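PDB 2GGQ: 401aa long hypothetical glucose-1-phosphate thymidylyltransferase from Sulfolobus tokodaii, which catalyses nucleotidyl transfer onto sugar 1-phosphates and is a bifunctional enzyme in the synthesis of UDP-N-acetylglucosamine and UDP-N-acetylgalactosamine. Local coordinates for residues A[99-104]-A[203-208]; A[115-120]-A[161-166]. All blocks are in the same frame, centred on the assembly; numbering follows the deposited sequence.

Both contacts lie in the nucleotidyltransferase part of the chain, with centres about 19 Å apart and nearest atoms about 6 Å apart, so they do not touch. Along the sequence, contact 2 falls between the two segments of contact 1: 99-104, 115-120, 161-166, then 203-208. Contact 2 joins neighbouring strands 117-123 and 155-163 of the seven-stranded mixed sheet. Contact 1 is a separate two-stranded antiparallel ribbon, 100-102 with 206-208, following closely after sheet strands 93-97 and 197-201. Ile156 and Ile160 of strand 155-163 pack against the ribbon. Asp99, just before the ribbon, touches the bound thymidine triphosphate, and Tyr161 of contact 2 lies about 9 Å from it, so both contacts flank the probable active-site region.

Contact 1 (A[99-104]-A[203-208]); sequences DLFFSN and EGYWMD
Phe101 and Tyr205 meet at their ring edges on one face of a short antiparallel ribbon, Phe101 CD2 lying 3.7 Å from Tyr205 CE2, with the side chains crossing at about a right angle. With chi1 near 180° in both (-178° in Phe101), each ring extends beside its own carbonyl carbon and the two edges meet there; Tyr205 also stacks on Trp221 of helix 212-225. On the other face, Leu100 CD2 reaches to 3.9 Å from Trp206 CZ2, while Phe102 CB touches the indole at CD1. The Phe102 ring itself swings away to Tyr40, its CG lodged between backbone N and carbonyl carbon (chi1 46°). Trp206 NE1 hydrogen-bonds to Ala158 O. Phe101 and Met207 form the hydrogen-bonded pair, Phe101 N to Met207 O 3.0 Å, Met207 N to Phe101 O 2.9 Å; beyond it, Ser103 N gives a weak bond to Tyr205 O. At the far end a water donates to Asp99 OD2 (2.7 Å) and Asp208 OD2 (3.0 Å), while Tyr130 hydrogen-bonds to Asp208 OD1. Aromatic packing thus gives way to a polar end whose Asp99 touches the bound thymidine triphosphate, the shared water and a salt bridge from Lys23 to Asp99 holding the carboxylates in place.

Contact 2 (A[115-120]-A[161-166]); sequences KENAII and YKLNSD
Asn117 OD1 takes the backbone N-H of Asn164 in a nearly straight bond (2.8 Å, 174° at the hydrogen), extending the strand pairing by a side chain. The donor is tilted 32° from the carbonyl plane of the amide. With Asn117 CG anti to its carbonyl carbon (chi1 -66°), the amide swings across to the other segment. Asn164 answers with its own side chain: Asn164 ND2 donates to Lys115 O at 3.2 Å, in the plane of that carbonyl. The two amide planes are oblique to each other. Lys162, bent at chi2 and chi3, curls back so that Lys162 NZ reaches Glu116 O at 3.0 Å, approaching from above the carbonyl plane, and Asn164 OD1 at 3.1 Å; its bond to Lys115 O is weak. Leu114 O and a salt bridge with Glu92 add to its partners, so the buried lysine gathers carbonyls of residues 114-116. Ala118 and Lys162 form the regular hydrogen-bonded pair, Ala118 N to Lys162 O and Lys162 N to Ala118 O, each 2.8 Å. On the opposite face, Ile119 CG2 presses against the edge of the Tyr161 ring, 3.3 Å from Tyr161 CD2, and Tyr161 OH hydrogen-bonds to Tyr97 and Asn157, which probably bind N-acetylglucosamine 1-phosphate. This antiparallel pairing belongs to the mixed central sheet of a GT-A nucleotidyltransferase, and Tyr161 connects it to the probable sugar-phosphate site.

Contact 1 (A[99-104]-A[203-208])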
loop_
_atom_site.group_PDB
_atom_site.type_symbol
_atom_site.label_atom_id
_atom_site.label_comp_id
_atom_site.label_asym_id
_atom_site.label_seq_id
_atom_site.Cartn_x
_atom_site.Cartn_y
_atom_site.Cartn_z
ATOM N N ASP A 99 -4.432 -4.357 -3.978
ATOM C CA ASP A 99 -3.853 -3.205 -3.274
ATOM C C ASP A 99 -4.795 -2.552 -2.245
ATOM O O ASP A 99 -4.569 -1.409 -1.800
ATOM C CB ASP A 99 -3.370 -2.174 -4.291
ATOM C CG ASP A 99 -4.495 -1.597 -5.152
ATOM O OD1 ASP A 99 -5.679 -1.988 -5.045
ATOM O OD2 ASP A 99 -4.165 -0.702 -5.946
ATOM N N LEU A 100 -5.821 -3.301 -1.835
ATOM C CA LEU A 100 -6.809 -2.795 -0.905
ATOM C C LEU A 100 -6.456 -3.176 0.499
ATOM O O LEU A 100 -6.193 -4.337 0.785
ATOM C CB LEU A 100 -8.216 -3.372 -1.215
ATOM C CG LEU A 100 -8.731 -3.392 -2.650
ATOM C CD1 LEU A 100 -10.125 -4.070 -2.696
ATOM C CD2 LEU A 100 -8.818 -2.001 -3.159
ATOM N N PHE A 101 -6.481 -2.194 1.383
ATOM C CA PHE A 101 -6.484 -2.443 2.783
ATOM C C PHE A 101 -7.835 -2.014 3.300
ATOM O O PHE A 101 -8.322 -0.946 2.960
ATOM C CB PHE A 101 -5.401 -1.610 3.483
ATOM C CG PHE A 101 -5.326 -1.865 4.948
ATOM C CD1 PHE A 101 -4.667 -2.982 5.431
ATOM C CD2 PHE A 101 -5.966 -1.012 5.844
ATOM C CE1 PHE A 101 -4.626 -3.244 6.788
ATOM C CE2 PHE A 101 -5.935 -1.270 7.211
ATOM C CZ PHE A 101 -5.277 -2.387 7.678
ATOM N N PHE A 102 -8.404 -2.833 4.171
ATOM C CA PHE A 102 -9.641 -2.504 4.876
ATOM C C PHE A 102 -9.590 -3.107 6.278
ATOM O O PHE A 102 -8.774 -3.971 6.568
ATOM C CB PHE A 102 -10.857 -2.950 4.064
ATOM C CG PHE A 102 -10.734 -4.322 3.516
ATOM C CD1 PHE A 102 -11.214 -5.400 4.228
ATOM C CD2 PHE A 102 -10.122 -4.544 2.290
ATOM C CE1 PHE A 102 -11.099 -6.673 3.722
ATOM C CE2 PHE A 102 -9.996 -5.815 1.800
ATOM C CZ PHE A 102 -10.485 -6.874 2.516
ATOM N N SER A 103 -10.425 -2.603 7.165
ATOM C CA SER A 103 -10.191 -2.777 8.598
ATOM C C SER A 103 -10.602 -4.123 9.180
ATOM O O SER A 103 -10.158 -4.489 10.284
ATOM C CB SER A 103 -10.912 -1.675 9.360
ATOM O OG SER A 103 -12.298 -1.812 9.182
ATOM N N ASN A 104 -11.472 -4.833 8.461
ATOM C CA ASN A 104 -12.050 -6.087 8.956
ATOM C C ASN A 104 -12.670 -6.926 7.831
ATOM O O ASN A 104 -12.900 -6.432 6.729
ATOM C CB ASN A 104 -13.090 -5.827 10.070
ATOM C CG ASN A 104 -14.188 -4.874 9.634
ATOM O OD1 ASN A 104 -14.822 -5.065 8.585
ATOM N ND2 ASN A 104 -14.432 -3.835 10.450
ATOM N N GLU A 203 -18.660 -0.026 5.954
ATOM C CA GLU A 203 -18.685 1.099 6.918
ATOM C C GLU A 203 -17.354 1.437 7.643
ATOM O O GLU A 203 -17.142 2.589 8.064
ATOM C CB GLU A 203 -19.819 0.899 7.925
ATOM C CG GLU A 203 -21.199 0.983 7.258
ATOM C CD GLU A 203 -22.362 0.947 8.255
ATOM O OE1 GLU A 203 -22.536 1.939 9.013
ATOM O OE2 GLU A 203 -23.118 -0.064 8.254
ATOM N N GLY A 204 -16.482 0.448 7.810
ATOM C CA GLY A 204 -15.174 0.681 8.480
ATOM C C GLY A 204 -14.150 1.463 7.639
ATOM O O GLY A 204 -14.483 2.195 6.688
ATOM N N TYR A 205 -12.883 1.310 8.001
ATOM C CA TYR A 205 -11.788 1.944 7.281
ATOM C C TYR A 205 -11.477 1.184 5.998
ATOM O O TYR A 205 -11.380 -0.024 5.995
ATOM C CB TYR A 205 -10.548 1.950 8.165
ATOM C CG TYR A 205 -9.348 2.576 7.500
ATOM C CD1 TYR A 205 -9.268 3.957 7.353
ATOM C CD2 TYR A 205 -8.280 1.800 7.053
ATOM C CE1 TYR A 205 -8.158 4.550 6.759
ATOM C CE2 TYR A 205 -7.156 2.395 6.455
ATOM C CZ TYR A 205 -7.118 3.759 6.312
ATOM O OH TYR A 205 -6.030 4.364 5.735
ATOM N N TRP A 206 -11.287 1.921 4.911
ATOM C CA TRP A 206 -10.918 1.347 3.626
ATOM C C TRP A 206 -9.923 2.310 2.948
ATOM O O TRP A 206 -10.038 3.527 3.110
ATOM C CB TRP A 206 -12.178 1.229 2.764
ATOM C CG TRP A 206 -11.962 0.700 1.363
ATOM C CD1 TRP A 206 -12.052 -0.609 0.957
ATOM C CD2 TRP A 206 -11.638 1.457 0.193
ATOM N NE1 TRP A 206 -11.784 -0.709 -0.395
ATOM C CE2 TRP A 206 -11.536 0.545 -0.885
ATOM C CE3 TRP A 206 -11.415 2.823 -0.052
ATOM C CZ2 TRP A 206 -11.226 0.952 -2.179
ATOM C CZ3 TRP A 206 -11.103 3.225 -1.340
ATOM C CH2 TRP A 206 -11.015 2.293 -2.388
ATOM N N MET A 207 -8.968 1.771 2.185
ATOM C CA MET A 207 -8.024 2.614 1.416
ATOM C C MET A 207 -7.292 1.763 0.375
ATOM O O MET A 207 -6.850 0.660 0.670
ATOM C CB MET A 207 -7.017 3.328 2.362
ATOM C CG MET A 207 -5.869 4.112 1.654
ATOM S SD MET A 207 -6.433 5.568 0.741
ATOM C CE MET A 207 -6.039 6.821 1.982
ATOM N N ASP A 208 -7.198 2.251 -0.844
ATOM C CA ASP A 208 -6.329 1.623 -1.827
ATOM C C ASP A 208 -4.926 2.246 -1.744
ATOM O O ASP A 208 -4.786 3.445 -1.619
ATOM C CB ASP A 208 -6.876 1.782 -3.251
ATOM C CG ASP A 208 -7.101 3.221 -3.632
ATOM O OD1 ASP A 208 -7.544 3.998 -2.770
ATOM O OD2 ASP A 208 -6.813 3.566 -4.794
HETATM O O HOH W 1 -4.956 1.869 -6.493
#

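Contact 2 (A[115-120]-A[161-166])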
loop_
_atom_site.group_PDB
_atom_site.type_symbol
_atom_site.label_atom_id
_atom_site.label_comp_id
_atom_site.label_asym_id
_atom_site.label_seq_id
_atom_site.Cartn_x
_atom_site.Cartn_y
_atom_site.Cartn_z
ATOM N N LYS A 115 -26.601 -15.562 -2.744
ATOM C CA LYS A 115 -26.734 -16.221 -4.031
ATOM C C LYS A 115 -26.477 -15.274 -5.192
ATOM O O LYS A 115 -25.894 -15.672 -6.197
ATOM C CB LYS A 115 -28.133 -16.830 -4.186
ATOM C CG LYS A 115 -28.279 -17.636 -5.458
ATOM C CD LYS A 115 -29.731 -17.959 -5.794
ATOM C CE LYS A 115 -29.791 -19.107 -6.804
ATOM N NZ LYS A 115 -29.140 -20.333 -6.241
ATOM N N GLU A 116 -26.973 -14.040 -5.048
ATOM C CA GLU A 116 -26.816 -12.956 -6.032
ATOM C C GLU A 116 -25.360 -12.606 -6.255
ATOM O O GLU A 116 -24.523 -12.849 -5.405
ATOM C CB GLU A 116 -27.432 -11.651 -5.521
ATOM C CG GLU A 116 -28.887 -11.657 -5.197
ATOM C CD GLU A 116 -29.117 -12.073 -3.767
ATOM O OE1 GLU A 116 -28.818 -13.240 -3.451
ATOM O OE2 GLU A 116 -29.569 -11.231 -2.956
ATOM N N ASN A 117 -25.089 -11.979 -7.388
ATOM C CA ASN A 117 -23.882 -11.184 -7.553
ATOM C C ASN A 117 -23.953 -10.033 -6.553
ATOM O O ASN A 117 -25.036 -9.453 -6.329
ATOM C CB ASN A 117 -23.807 -10.640 -8.969
ATOM C CG ASN A 117 -23.630 -11.720 -9.977
ATOM O OD1 ASN A 117 -22.531 -12.237 -10.172
ATOM N ND2 ASN A 117 -24.716 -12.087 -10.634
ATOM N N ALA A 118 -22.820 -9.735 -5.909
ATOM C CA ALA A 118 -22.761 -8.667 -4.939
ATOM C C ALA A 118 -21.465 -7.876 -5.073
ATOM O O ALA A 118 -20.407 -8.445 -5.361
ATOM C CB ALA A 118 -22.872 -9.226 -3.547
ATOM N N ILE A 119 -21.551 -6.563 -4.840
ATOM C CA ILE A 119 -20.350 -5.731 -4.765
ATOM C C ILE A 119 -20.392 -4.892 -3.499
ATOM O O ILE A 119 -21.457 -4.601 -2.971
ATOM C CB ILE A 119 -20.195 -4.843 -5.975
ATOM C CG1 ILE A 119 -21.307 -3.784 -6.023
ATOM C CG2 ILE A 119 -20.177 -5.672 -7.264
ATOM C CD1 ILE A 119 -21.009 -2.685 -7.027
ATOM N N ILE A 120 -19.216 -4.525 -3.017
ATOM C CA ILE A 120 -19.073 -3.614 -1.886
ATOM C C ILE A 120 -18.758 -2.214 -2.416
ATOM O O ILE A 120 -17.906 -2.048 -3.280
ATOM C CB ILE A 120 -17.959 -4.112 -0.922
ATOM C CG1 ILE A 120 -18.353 -5.488 -0.364
ATOM C CG2 ILE A 120 -17.661 -3.064 0.175
ATOM C CD1 ILE A 120 -17.522 -5.963 0.764
ATOM N N TYR A 161 -15.866 -8.056 -4.607
ATOM C CA TYR A 161 -17.017 -8.588 -5.343
ATOM C C TYR A 161 -17.253 -10.031 -4.950
ATOM O O TYR A 161 -16.308 -10.758 -4.624
ATOM C CB TYR A 161 -16.771 -8.607 -6.848
ATOM C CG TYR A 161 -16.168 -7.373 -7.530
ATOM C CD1 TYR A 161 -14.850 -7.367 -7.948
ATOM C CD2 TYR A 161 -16.946 -6.251 -7.815
ATOM C CE1 TYR A 161 -14.274 -6.238 -8.611
ATOM C CE2 TYR A 161 -16.401 -5.135 -8.482
ATOM C CZ TYR A 161 -15.075 -5.140 -8.885
ATOM O OH TYR A 161 -14.564 -4.052 -9.557
ATOM N N LYS A 162 -18.506 -10.451 -5.044
ATOM C CA LYS A 162 -18.835 -11.861 -5.075
ATOM C C LYS A 162 -19.626 -12.050 -6.349
ATOM O O LYS A 162 -20.769 -11.590 -6.457
ATOM C CB LYS A 162 -19.664 -12.224 -3.855
ATOM C CG LYS A 162 -19.632 -13.669 -3.484
ATOM C CD LYS A 162 -20.475 -14.497 -4.420
ATOM C CE LYS A 162 -21.968 -14.305 -4.151
ATOM N NZ LYS A 162 -22.762 -15.250 -5.046
ATOM N N LEU A 163 -18.993 -12.641 -7.344
ATOM C CA LEU A 163 -19.612 -12.790 -8.647
ATOM C C LEU A 163 -19.801 -14.243 -9.015
ATOM O O LEU A 163 -19.006 -15.098 -8.667
ATOM C CB LEU A 163 -18.771 -12.125 -9.737
ATOM C CG LEU A 163 -18.360 -10.658 -9.518
ATOM C CD1 LEU A 163 -17.622 -10.161 -10.749
ATOM C CD2 LEU A 163 -19.525 -9.702 -9.151
ATOM N N ASN A 164 -20.862 -14.480 -9.763
ATOM C CA ASN A 164 -21.204 -15.774 -10.298
ATOM C C ASN A 164 -20.483 -15.956 -11.639
ATOM O O ASN A 164 -20.029 -14.971 -12.235
ATOM C CB ASN A 164 -22.737 -15.819 -10.449
ATOM C CG ASN A 164 -23.444 -15.656 -9.107
ATOM O OD1 ASN A 164 -22.842 -15.920 -8.058
ATOM N ND2 ASN A 164 -24.692 -15.167 -9.121
ATOM N N SER A 165 -20.367 -17.207 -12.099
ATOM C CA SER A 165 -19.737 -17.509 -13.383
ATOM C C SER A 165 -20.438 -16.818 -14.562
ATOM O O SER A 165 -19.882 -16.763 -15.667
ATOM C CB SER A 165 -19.600 -19.030 -13.616
ATOM O OG SER A 165 -20.865 -19.667 -13.542
ATOM N N ASP A 166 -21.617 -16.236 -14.327
ATOM C CA ASP A 166 -22.236 -15.391 -15.352
ATOM C C ASP A 166 -21.253 -14.479 -16.107
ATOM O O ASP A 166 -21.570 -13.973 -17.171
ATOM C CB ASP A 166 -23.590 -14.816 -14.939
ATOM C CG ASP A 166 -24.600 -15.917 -14.679
ATOM O OD1 ASP A 166 -24.593 -16.942 -15.409
ATOM O OD2 ASP A 166 -25.372 -15.774 -13.724
#